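Local coordinates for family 88 glycosyl hydrolase (PDB 5NOA), which probably hydrolyses unsaturated uronic acid residues from the ends of plant glycan fragments, such as those of gum arabic, in a human gut Bacteroides, at residues 65-70 with 236-241; 315-320 with 369-374; 201-206 with 277-282; 99-104 with 141-146. All coordinates share one frame; numbering follows the deposited sequence.

Contact 1. Residues 65-70 with 236-241; sequences NMEAYF and LAKVLK
Glu67 meets Lys238 and Lys241 through bridging waters, with no direct hydrogen bond between the two helices. The backbones stay well apart, Glu67 CA lying 11.2 Å from Lys238 CA, so long side chains and ordered water do the bridging. Helices 56-72 and 226-242 are consistent with inner helices facing each other across an (alpha/alpha)6 barrel, and the contact is buried near the middle of the chain.

Glu67 is bent at its second torsion (chi2 79°), while Lys241 runs fully extended towards it from the opposite direction. Lys241 NZ is 4.0 Å from Glu67 OE1, a long salt bridge, and about equally far from OE2. Water 2 closes this span: it donates a hydrogen bond to Glu67 OE1 at 2.6 Å and accepts one from Lys241 NZ at 3.0 Å. A salt bridge from Arg373 adds a further partner to OE1.

The other carboxylate oxygen is served by solvent. Water 3 donates to Glu67 OE2 at 2.7 Å and accepts a hydrogen bond from Lys238 NZ, also at 2.7 Å. Water 1 donates to the same OE2 at 2.8 Å, although its link to the Lys238 amine is weak. Lys238 NZ itself stays 4.5 Å from Glu67 OE2, too far for a salt bridge. Tyr163 and Tyr297, on two other helices, pack against the buried Lys238 side chain.

The carboxylate therefore sits among three basic groups, gripped directly by Arg373 and through water by the lysines, an arrangement that probably balances charge within the barrel.

Contact 2. Residues 315-320 with 369-374; sequences PVVEKA and CERVRY
A two-pronged salt bridge between Glu318 and Arg371 joins neighbouring helices of the (alpha/alpha)6 barrel, partly buried, its centre about 16 Å from the centre of the chain. Helix 310-328 carries the acid and helix 358-377 the base. The short segments have axes 12.4 Å apart at closest approach and run at 129° to each other, a separation too wide for close backbone packing, so the side chains have to span it.

Arg371 does most of the spanning. Its CG lies trans to the backbone N (chi1 -178°), and the chain stays extended as far as NE, which carries the guanidinium across to helix 310-328. Glu318 folds at its second torsion and meets the arginine chain at about a right angle. The grip is end-on, one nitrogen to each oxygen. Arg371 NH1 donates to Glu318 OE2 at 2.9 Å in a nearly straight bond of 172°, with the oxygen in the guanidinium plane. The second bond, from Arg371 NH2 to Glu318 OE1 at 2.8 Å, is more bent, yet it uses the syn lone pair of OE1. Gln314 also donates to OE2, so that oxygen has two partners and its position is further fixed.

Val317 adds little: its CG1 lies 4.4 Å from Arg371 NH1, at the edge of the guanidinium. On another flank of helix 358-377, Arg373 NH1 bonds Glu370 OE1 at 2.9 Å. Beside the main bridge, Glu318 OE2 lies 3.9 Å from Tyr374 CE2, oblique to the tyrosine ring.

Contact 3. Residues 201-206 with 277-282; sequences AGLYYR and SMLDAQ
Leu203 is met by two consecutive side chains, Met278 and Leu279, which occupy the two central positions of a type I beta turn. The turn begins at Ser277, whose carbonyl O accepts a bond from Asp280 N at 3.1 Å; the Ser277 hydroxyl is hydrogen-bonded to Asp223.

Met278 follows and reaches toward Leu203 tip to tip. Its chain stays extended up to SD and then bends (chi3 68°), which brings the terminal methyl up against both branches of the leucine: Met278 CE is 3.8 Å from Leu203 CD2 and 4.0 Å from Leu203 CD1. The backbones stand further off, with Leu203 CA and Met278 CA 9.5 Å apart, so the closest contacts are between methyl ends.

Leu203 belongs to the short, weakly bonded strand around 203-204, paired antiparallel with 197-198 in a small hairpin on the (alpha/alpha)6 barrel, and the turn lies in the loop between helices 250-266 and 289-304. Leu260 and Val264 of helix 250-266, with Phe224, also touch Leu203.

Leu279 supplies the second methyl contact, its CD2 lying 4.1 Å from Leu203 CD1, again tip to tip. Asp280 then turns its carboxylate to polar neighbours: OD2 is bonded by Ser217 and Asn219, while OD1 takes a weak bond from Gln282 N at 3.2 Å.

Contact 4. Residues 99-104 with 141-146; sequences ANWKYS and REVMEY
Trp101 sets the six-membered ring of its indole against the ring of Tyr146, with a smaller overlap onto Val143. The contact lays the loop between helices 75-87 and 120-130 against helix 135-149 of the (alpha/alpha)6 barrel, its centre about 22 Å from the centre of the chain. Trp101 CA and Val143 CA are 9.9 Å apart, so the indole must reach over from the loop.

The two aromatic rings have centroids 5.4 Å apart and planes 88° to one another, and meet obliquely. Contact is concentrated on one corner of the tyrosine: Tyr146 CD2 lies 3.7 Å from Trp101 CZ3 and the same distance from Trp101 CE3. Tyr146 holds its ring there by placing CG trans to the backbone N (chi1 174°), which swings it out from the helix to the loop. At the far end of the indole, Trp101 CH2 comes to 4.2 Å from Val143 CG2. Val112 touches both Trp101 and Val143, extending this apolar patch.

No hydrogen bond crosses between the segments. The indole nitrogen is satisfied within its own loop, Trp101 NE1 binding the carbonyl O of Ser95, which helps fix the rotation of the ring. Nearby in the loop, Lys102 NZ folds back to bond Asn100 O at 2.9 Å. One turn of helix 135-149 is pinned by a side-on pair, in which Arg141 NH2 donates to Glu145 OE1 and Arg141 NE to Glu145 OE2 at 2.9 Å, the latter with an N-H...O angle of 172°.

From the N terminus, segment 65-70 is the first to appear, but its partner 236-241 lies 166 residues on, so contact 1 closes a long loop across the barrel. Contact 4 is nested inside that loop, tying a surface loop to helix 135-149 over 37 residues. Contact 3 opens at 201-206, before contact 1 has closed, and ends at 277-282 beyond it, so the two cross; it pins a hairpin to a loop. Contact 2 follows in series near the C terminus, joining helices 310-328 and 358-377. Contacts 1 and 2 touch directly, through Arg373 and Glu67 and the packing of Cys369, while contacts 2 and 4 stand about 38 Å apart between centres.

Contact 1. Residues 65-70 with 236-241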
# COMPACT_ATOMS: atom_id res chain seq x y z
N ASN A 65 -6.40 -8.95 -1.38
CA ASN A 65 -7.39 -9.95 -1.76
C ASN A 65 -8.21 -9.49 -2.98
O ASN A 65 -8.46 -10.28 -3.88
CB ASN A 65 -8.31 -10.24 -0.58
CG ASN A 65 -9.30 -11.34 -0.89
OD1 ASN A 65 -8.91 -12.42 -1.32
ND2 ASN A 65 -10.59 -11.06 -0.70
N MET A 66 -8.61 -8.22 -2.97
CA MET A 66 -9.33 -7.69 -4.10
C MET A 66 -8.50 -7.75 -5.36
O MET A 66 -9.02 -8.12 -6.43
CB MET A 66 -9.87 -6.30 -3.84
CG MET A 66 -11.01 -6.27 -2.82
SD MET A 66 -12.41 -7.40 -3.11
CE MET A 66 -13.05 -6.81 -4.67
N GLU A 67 -7.20 -7.42 -5.27
CA GLU A 67 -6.33 -7.56 -6.42
C GLU A 67 -6.33 -9.00 -6.95
O GLU A 67 -6.38 -9.22 -8.17
CB GLU A 67 -4.92 -7.12 -6.05
CG GLU A 67 -4.02 -6.85 -7.23
CD GLU A 67 -4.25 -5.51 -7.89
OE1 GLU A 67 -3.73 -5.34 -8.99
OE2 GLU A 67 -4.91 -4.62 -7.30
N ALA A 68 -6.18 -9.95 -6.03
CA ALA A 68 -6.19 -11.36 -6.43
C ALA A 68 -7.52 -11.77 -7.09
O ALA A 68 -7.51 -12.54 -8.04
CB ALA A 68 -5.88 -12.24 -5.22
N TYR A 69 -8.64 -11.23 -6.61
CA TYR A 69 -9.93 -11.49 -7.22
C TYR A 69 -9.98 -10.90 -8.61
O TYR A 69 -10.44 -11.54 -9.56
CB TYR A 69 -11.08 -10.96 -6.36
CG TYR A 69 -12.40 -11.23 -7.01
CD1 TYR A 69 -12.84 -12.53 -7.18
CD2 TYR A 69 -13.14 -10.20 -7.59
CE1 TYR A 69 -14.01 -12.80 -7.82
CE2 TYR A 69 -14.34 -10.48 -8.26
CZ TYR A 69 -14.75 -11.78 -8.37
OH TYR A 69 -15.93 -12.04 -9.02
N PHE A 70 -9.53 -9.66 -8.77
CA PHE A 70 -9.52 -9.04 -10.10
C PHE A 70 -8.68 -9.85 -11.09
O PHE A 70 -9.01 -9.95 -12.27
CB PHE A 70 -8.97 -7.62 -10.06
CG PHE A 70 -9.77 -6.67 -9.24
CD1 PHE A 70 -11.11 -6.87 -8.96
CD2 PHE A 70 -9.14 -5.55 -8.72
CE1 PHE A 70 -11.82 -5.96 -8.20
CE2 PHE A 70 -9.86 -4.64 -7.97
CZ PHE A 70 -11.19 -4.84 -7.72
N LEU A 236 0.88 5.73 -4.99
CA LEU A 236 0.97 6.50 -6.20
C LEU A 236 0.63 5.66 -7.43
O LEU A 236 -0.04 6.16 -8.35
CB LEU A 236 2.34 7.14 -6.35
CG LEU A 236 2.62 8.31 -5.43
CD1 LEU A 236 4.10 8.68 -5.42
CD2 LEU A 236 1.75 9.51 -5.77
N ALA A 237 1.05 4.41 -7.47
CA ALA A 237 0.65 3.52 -8.56
C ALA A 237 -0.86 3.40 -8.62
O ALA A 237 -1.44 3.52 -9.68
CB ALA A 237 1.32 2.17 -8.40
N LYS A 238 -1.51 3.20 -7.48
CA LYS A 238 -2.97 3.08 -7.49
C LYS A 238 -3.67 4.37 -7.91
O LYS A 238 -4.68 4.32 -8.61
CB LYS A 238 -3.43 2.60 -6.13
CG LYS A 238 -3.12 1.14 -5.92
CD LYS A 238 -3.36 0.73 -4.51
CE LYS A 238 -4.77 0.38 -4.22
NZ LYS A 238 -5.27 -0.83 -4.93
N VAL A 239 -3.11 5.52 -7.54
CA VAL A 239 -3.65 6.80 -8.01
C VAL A 239 -3.56 6.86 -9.53
O VAL A 239 -4.57 7.19 -10.21
CB VAL A 239 -2.92 8.00 -7.38
CG1 VAL A 239 -3.19 9.29 -8.13
CG2 VAL A 239 -3.31 8.16 -5.94
N LEU A 240 -2.37 6.57 -10.08
CA LEU A 240 -2.19 6.70 -11.52
C LEU A 240 -3.02 5.68 -12.28
O LEU A 240 -3.37 5.95 -13.44
CB LEU A 240 -0.73 6.58 -11.87
CG LEU A 240 0.08 7.78 -11.39
CD1 LEU A 240 1.58 7.57 -11.61
CD2 LEU A 240 -0.37 9.08 -12.04
N LYS A 241 -3.33 4.54 -11.67
CA LYS A 241 -4.21 3.56 -12.30
C LYS A 241 -5.60 4.11 -12.60
O LYS A 241 -6.17 3.85 -13.67
CB LYS A 241 -4.32 2.31 -11.40
CG LYS A 241 -5.13 1.18 -11.96
CD LYS A 241 -5.09 0.00 -10.98
CE LYS A 241 -5.79 -1.23 -11.47
NZ LYS A 241 -5.80 -2.22 -10.36
O HOH W 1 -6.19 -3.69 -4.98
O HOH W 2 -2.98 -3.02 -9.95
O HOH W 3 -4.18 -1.99 -7.11

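Contact 2. Residues 315-320 with 369-374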
# COMPACT_ATOMS: atom_id res chain seq x y z
N PRO A 315 15.34 -5.20 -14.16
CA PRO A 315 16.30 -6.00 -13.40
C PRO A 315 16.16 -5.88 -11.88
O PRO A 315 16.40 -6.84 -11.16
CB PRO A 315 17.66 -5.46 -13.88
CG PRO A 315 17.40 -4.97 -15.25
CD PRO A 315 16.03 -4.36 -15.16
N VAL A 316 15.75 -4.71 -11.41
CA VAL A 316 15.51 -4.50 -9.99
C VAL A 316 14.33 -5.36 -9.56
O VAL A 316 14.37 -6.03 -8.50
CB VAL A 316 15.26 -3.00 -9.75
CG1 VAL A 316 14.79 -2.73 -8.34
CG2 VAL A 316 16.54 -2.22 -10.10
N VAL A 317 13.24 -5.29 -10.33
CA VAL A 317 12.08 -6.10 -10.02
C VAL A 317 12.42 -7.57 -10.01
O VAL A 317 11.96 -8.31 -9.13
CB VAL A 317 10.93 -5.81 -11.01
CG1 VAL A 317 9.79 -6.79 -10.81
CG2 VAL A 317 10.45 -4.36 -10.89
N GLU A 318 13.25 -8.01 -10.95
CA GLU A 318 13.58 -9.42 -10.98
C GLU A 318 14.30 -9.87 -9.72
O GLU A 318 14.01 -10.95 -9.18
CB GLU A 318 14.41 -9.80 -12.20
CG GLU A 318 13.63 -9.68 -13.51
CD GLU A 318 12.38 -10.52 -13.52
OE1 GLU A 318 12.41 -11.75 -13.23
OE2 GLU A 318 11.31 -9.95 -13.76
N LYS A 319 15.24 -9.07 -9.23
CA LYS A 319 15.95 -9.41 -8.00
C LYS A 319 14.99 -9.41 -6.82
O LYS A 319 15.12 -10.23 -5.91
CB LYS A 319 17.11 -8.44 -7.76
CG LYS A 319 18.31 -8.67 -8.63
CD LYS A 319 19.48 -7.79 -8.21
CE LYS A 319 19.39 -6.44 -8.86
NZ LYS A 319 20.61 -5.66 -8.55
N ALA A 320 14.05 -8.46 -6.80
CA ALA A 320 13.07 -8.40 -5.71
C ALA A 320 12.14 -9.60 -5.69
O ALA A 320 11.89 -10.18 -4.64
CB ALA A 320 12.31 -7.10 -5.78
N CYS A 369 0.42 -10.37 -8.18
CA CYS A 369 -0.56 -10.15 -9.22
C CYS A 369 0.06 -9.33 -10.35
O CYS A 369 -0.21 -9.59 -11.54
CB CYS A 369 -1.79 -9.47 -8.66
SG CYS A 369 -2.84 -10.53 -7.62
N GLU A 370 0.79 -8.29 -10.00
CA GLU A 370 1.39 -7.44 -11.02
C GLU A 370 2.46 -8.20 -11.81
O GLU A 370 2.61 -7.96 -13.01
CB GLU A 370 1.93 -6.15 -10.43
CG GLU A 370 2.14 -5.07 -11.47
CD GLU A 370 0.86 -4.64 -12.19
OE1 GLU A 370 -0.27 -4.72 -11.62
OE2 GLU A 370 0.97 -4.22 -13.34
N ARG A 371 3.13 -9.14 -11.16
CA ARG A 371 4.07 -9.98 -11.89
C ARG A 371 3.38 -10.85 -12.92
O ARG A 371 3.89 -11.01 -14.03
CB ARG A 371 4.85 -10.87 -10.93
CG ARG A 371 5.85 -11.71 -11.69
CD ARG A 371 6.93 -12.25 -10.84
NE ARG A 371 7.98 -12.88 -11.62
CZ ARG A 371 8.96 -12.25 -12.26
NH1 ARG A 371 9.11 -10.95 -12.23
NH2 ARG A 371 9.85 -12.96 -12.93
N VAL A 372 2.23 -11.43 -12.58
CA VAL A 372 1.47 -12.20 -13.57
C VAL A 372 1.17 -11.35 -14.79
O VAL A 372 1.33 -11.81 -15.93
CB VAL A 372 0.19 -12.78 -12.96
CG1 VAL A 372 -0.72 -13.38 -14.03
CG2 VAL A 372 0.51 -13.80 -11.92
N ARG A 373 0.73 -10.12 -14.56
CA ARG A 373 0.44 -9.21 -15.67
C ARG A 373 1.65 -8.95 -16.56
O ARG A 373 1.57 -8.97 -17.80
CB ARG A 373 -0.20 -7.91 -15.18
CG ARG A 373 -1.52 -8.16 -14.43
CD ARG A 373 -2.17 -6.88 -13.99
NE ARG A 373 -3.37 -7.12 -13.14
CZ ARG A 373 -3.42 -6.99 -11.82
NH1 ARG A 373 -2.36 -6.61 -11.06
NH2 ARG A 373 -4.59 -7.23 -11.23
N TYR A 374 2.81 -8.75 -15.95
CA TYR A 374 4.06 -8.61 -16.71
C TYR A 374 4.39 -9.89 -17.50
O TYR A 374 4.66 -9.83 -18.71
CB TYR A 374 5.21 -8.28 -15.75
CG TYR A 374 6.55 -8.47 -16.38
CD1 TYR A 374 6.97 -7.66 -17.41
CD2 TYR A 374 7.40 -9.46 -15.94
CE1 TYR A 374 8.19 -7.84 -18.02
CE2 TYR A 374 8.63 -9.64 -16.53
CZ TYR A 374 9.02 -8.83 -17.57
OH TYR A 374 10.26 -9.05 -18.16

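Contact 3. Residues 201-206 with 277-282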
# COMPACT_ATOMS: atom_id res chain seq x y z
N ALA A 201 17.28 13.32 -1.45
CA ALA A 201 17.33 11.86 -1.47
C ALA A 201 16.30 11.23 -2.39
O ALA A 201 16.43 10.09 -2.79
CB ALA A 201 17.14 11.32 -0.09
N GLY A 202 15.22 11.95 -2.64
CA GLY A 202 14.12 11.40 -3.43
C GLY A 202 13.29 10.35 -2.73
O GLY A 202 12.69 9.52 -3.37
N LEU A 203 13.22 10.41 -1.39
CA LEU A 203 12.47 9.44 -0.59
C LEU A 203 11.67 10.20 0.47
O LEU A 203 11.94 11.36 0.75
CB LEU A 203 13.46 8.48 0.10
CG LEU A 203 14.24 7.52 -0.80
CD1 LEU A 203 15.25 6.74 0.01
CD2 LEU A 203 13.36 6.58 -1.57
N TYR A 204 10.66 9.51 1.00
CA TYR A 204 9.83 10.04 2.06
C TYR A 204 10.27 9.54 3.43
O TYR A 204 10.40 8.34 3.67
CB TYR A 204 8.37 9.58 1.87
CG TYR A 204 7.64 10.30 0.77
CD1 TYR A 204 7.79 9.89 -0.56
CD2 TYR A 204 6.83 11.38 1.00
CE1 TYR A 204 7.17 10.53 -1.60
CE2 TYR A 204 6.17 12.03 -0.05
CZ TYR A 204 6.39 11.61 -1.33
OH TYR A 204 5.76 12.24 -2.38
N TYR A 205 10.37 10.48 4.35
CA TYR A 205 10.45 10.13 5.76
C TYR A 205 9.12 9.56 6.22
O TYR A 205 8.07 9.91 5.70
CB TYR A 205 10.82 11.37 6.58
CG TYR A 205 12.24 11.89 6.28
CD1 TYR A 205 13.36 11.18 6.69
CD2 TYR A 205 12.44 13.06 5.59
CE1 TYR A 205 14.64 11.65 6.43
CE2 TYR A 205 13.71 13.52 5.28
CZ TYR A 205 14.80 12.82 5.71
OH TYR A 205 16.07 13.27 5.41
N ARG A 206 9.17 8.75 7.25
CA ARG A 206 7.95 8.13 7.71
C ARG A 206 6.93 9.13 8.29
O ARG A 206 5.72 8.87 8.26
CB ARG A 206 8.22 6.99 8.65
CG ARG A 206 8.71 7.40 10.00
CD ARG A 206 9.42 6.26 10.67
NE ARG A 206 8.56 5.21 11.12
CZ ARG A 206 8.98 4.06 11.70
NH1 ARG A 206 10.29 3.70 11.92
NH2 ARG A 206 8.06 3.17 12.06
N SER A 277 15.78 0.27 7.38
CA SER A 277 16.31 1.62 7.08
C SER A 277 16.93 1.52 5.69
O SER A 277 17.95 0.84 5.49
CB SER A 277 17.34 2.07 8.12
OG SER A 277 17.69 3.42 7.95
N MET A 278 16.28 2.12 4.71
CA MET A 278 16.59 1.81 3.30
C MET A 278 18.03 2.11 2.93
O MET A 278 18.59 1.40 2.10
CB MET A 278 15.68 2.63 2.39
CG MET A 278 14.23 2.23 2.49
SD MET A 278 13.09 3.38 1.63
CE MET A 278 13.53 3.09 -0.09
N LEU A 279 18.60 3.17 3.52
CA LEU A 279 19.94 3.63 3.18
C LEU A 279 21.00 3.17 4.17
O LEU A 279 22.14 3.57 4.05
CB LEU A 279 19.98 5.15 3.05
CG LEU A 279 18.98 5.78 2.11
CD1 LEU A 279 19.19 7.28 2.03
CD2 LEU A 279 19.01 5.20 0.72
N ASP A 280 20.65 2.32 5.14
CA ASP A 280 21.62 1.88 6.14
C ASP A 280 21.32 0.47 6.54
O ASP A 280 20.57 0.23 7.49
CB ASP A 280 21.60 2.80 7.36
CG ASP A 280 22.72 2.47 8.38
OD1 ASP A 280 23.38 1.43 8.24
OD2 ASP A 280 22.89 3.24 9.37
N ALA A 281 21.89 -0.48 5.79
CA ALA A 281 21.63 -1.90 6.07
C ALA A 281 22.04 -2.33 7.47
O ALA A 281 21.38 -3.15 8.07
CB ALA A 281 22.30 -2.80 5.05
N GLN A 282 23.07 -1.72 8.05
CA GLN A 282 23.54 -2.15 9.38
C GLN A 282 22.67 -1.65 10.52
O GLN A 282 22.70 -2.20 11.61
CB GLN A 282 24.99 -1.71 9.63
CG GLN A 282 26.00 -2.08 8.54
CD GLN A 282 25.93 -3.53 8.16
OE1 GLN A 282 25.74 -3.88 6.98
NE2 GLN A 282 26.06 -4.41 9.15

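Contact 4. Residues 99-104 with 141-146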
# COMPACT_ATOMS: atom_id res chain seq x y z
N ALA A 99 -18.33 16.27 16.06
CA ALA A 99 -17.47 17.13 16.92
C ALA A 99 -16.35 16.34 17.62
O ALA A 99 -15.36 16.92 18.04
CB ALA A 99 -18.31 17.87 17.95
N ASN A 100 -16.54 15.05 17.83
CA ASN A 100 -15.53 14.19 18.44
C ASN A 100 -14.64 13.55 17.40
O ASN A 100 -13.72 12.84 17.82
CB ASN A 100 -16.19 13.10 19.32
CG ASN A 100 -16.45 13.57 20.75
OD1 ASN A 100 -16.51 14.76 21.04
ND2 ASN A 100 -16.64 12.62 21.64
N TRP A 101 -14.86 13.76 16.09
CA TRP A 101 -14.04 13.09 15.10
C TRP A 101 -12.61 13.58 15.11
O TRP A 101 -12.36 14.77 15.15
CB TRP A 101 -14.57 13.20 13.65
CG TRP A 101 -15.89 12.46 13.41
CD1 TRP A 101 -16.58 11.68 14.31
CD2 TRP A 101 -16.56 12.34 12.17
NE1 TRP A 101 -17.69 11.16 13.70
CE2 TRP A 101 -17.68 11.52 12.39
CE3 TRP A 101 -16.34 12.86 10.88
CZ2 TRP A 101 -18.57 11.19 11.36
CZ3 TRP A 101 -17.22 12.53 9.87
CH2 TRP A 101 -18.34 11.72 10.11
N LYS A 102 -11.69 12.62 15.11
CA LYS A 102 -10.26 12.87 15.22
C LYS A 102 -9.48 12.22 14.10
O LYS A 102 -9.94 11.27 13.47
CB LYS A 102 -9.75 12.41 16.60
CG LYS A 102 -10.39 13.21 17.77
CD LYS A 102 -10.05 12.68 19.15
CE LYS A 102 -10.79 13.40 20.26
NZ LYS A 102 -12.23 13.02 20.28
N TYR A 103 -8.29 12.75 13.87
CA TYR A 103 -7.41 12.27 12.82
C TYR A 103 -5.97 12.07 13.19
O TYR A 103 -5.15 11.74 12.34
CB TYR A 103 -7.51 13.10 11.55
CG TYR A 103 -7.12 14.54 11.59
CD1 TYR A 103 -8.00 15.50 12.08
CD2 TYR A 103 -5.93 14.96 11.03
CE1 TYR A 103 -7.67 16.84 12.04
CE2 TYR A 103 -5.61 16.29 10.95
CZ TYR A 103 -6.48 17.24 11.46
OH TYR A 103 -6.20 18.59 11.38
N SER A 104 -5.63 12.23 14.48
CA SER A 104 -4.37 11.69 15.01
C SER A 104 -4.52 10.18 15.19
O SER A 104 -5.51 9.60 14.76
CB SER A 104 -4.05 12.40 16.30
OG SER A 104 -5.12 12.29 17.20
N ARG A 141 -18.63 8.02 1.52
CA ARG A 141 -18.94 9.34 1.00
C ARG A 141 -19.23 10.35 2.12
O ARG A 141 -18.77 11.49 2.07
CB ARG A 141 -20.15 9.30 0.06
CG ARG A 141 -19.88 8.69 -1.32
CD ARG A 141 -21.07 8.84 -2.26
NE ARG A 141 -21.36 10.26 -2.28
CZ ARG A 141 -22.53 10.82 -2.46
NH1 ARG A 141 -23.60 10.10 -2.82
NH2 ARG A 141 -22.66 12.13 -2.28
N GLU A 142 -19.97 9.94 3.14
CA GLU A 142 -20.31 10.84 4.25
C GLU A 142 -19.02 11.34 4.90
O GLU A 142 -18.84 12.52 5.12
CB GLU A 142 -21.15 10.10 5.29
CG GLU A 142 -21.47 10.97 6.51
CD GLU A 142 -22.04 10.22 7.70
OE1 GLU A 142 -21.92 8.96 7.82
OE2 GLU A 142 -22.60 10.93 8.58
N VAL A 143 -18.11 10.42 5.18
CA VAL A 143 -16.88 10.76 5.86
C VAL A 143 -15.99 11.61 4.98
O VAL A 143 -15.51 12.67 5.43
CB VAL A 143 -16.16 9.48 6.31
CG1 VAL A 143 -14.76 9.78 6.78
CG2 VAL A 143 -16.96 8.78 7.41
N MET A 144 -15.74 11.17 3.75
CA MET A 144 -14.78 11.93 2.94
C MET A 144 -15.31 13.30 2.53
O MET A 144 -14.57 14.26 2.49
CB MET A 144 -14.34 11.14 1.71
CG MET A 144 -13.67 9.79 1.99
SD MET A 144 -12.46 9.76 3.35
CE MET A 144 -11.22 10.91 2.77
N GLU A 145 -16.61 13.37 2.26
CA GLU A 145 -17.22 14.65 1.90
C GLU A 145 -17.24 15.62 3.09
O GLU A 145 -17.00 16.81 2.89
CB GLU A 145 -18.55 14.44 1.20
CG GLU A 145 -18.32 13.74 -0.15
CD GLU A 145 -19.50 13.04 -0.81
OE1 GLU A 145 -20.67 13.31 -0.42
OE2 GLU A 145 -19.26 12.21 -1.74
N TYR A 146 -17.47 15.13 4.31
CA TYR A 146 -17.30 15.99 5.47
C TYR A 146 -15.84 16.44 5.59
O TYR A 146 -15.53 17.62 5.74
CB TYR A 146 -17.73 15.29 6.76
CG TYR A 146 -17.40 16.16 7.96
CD1 TYR A 146 -18.16 17.30 8.24
CD2 TYR A 146 -16.30 15.89 8.77
CE1 TYR A 146 -17.82 18.13 9.29
CE2 TYR A 146 -15.98 16.70 9.83
CZ TYR A 146 -16.73 17.82 10.10
OH TYR A 146 -16.40 18.64 11.15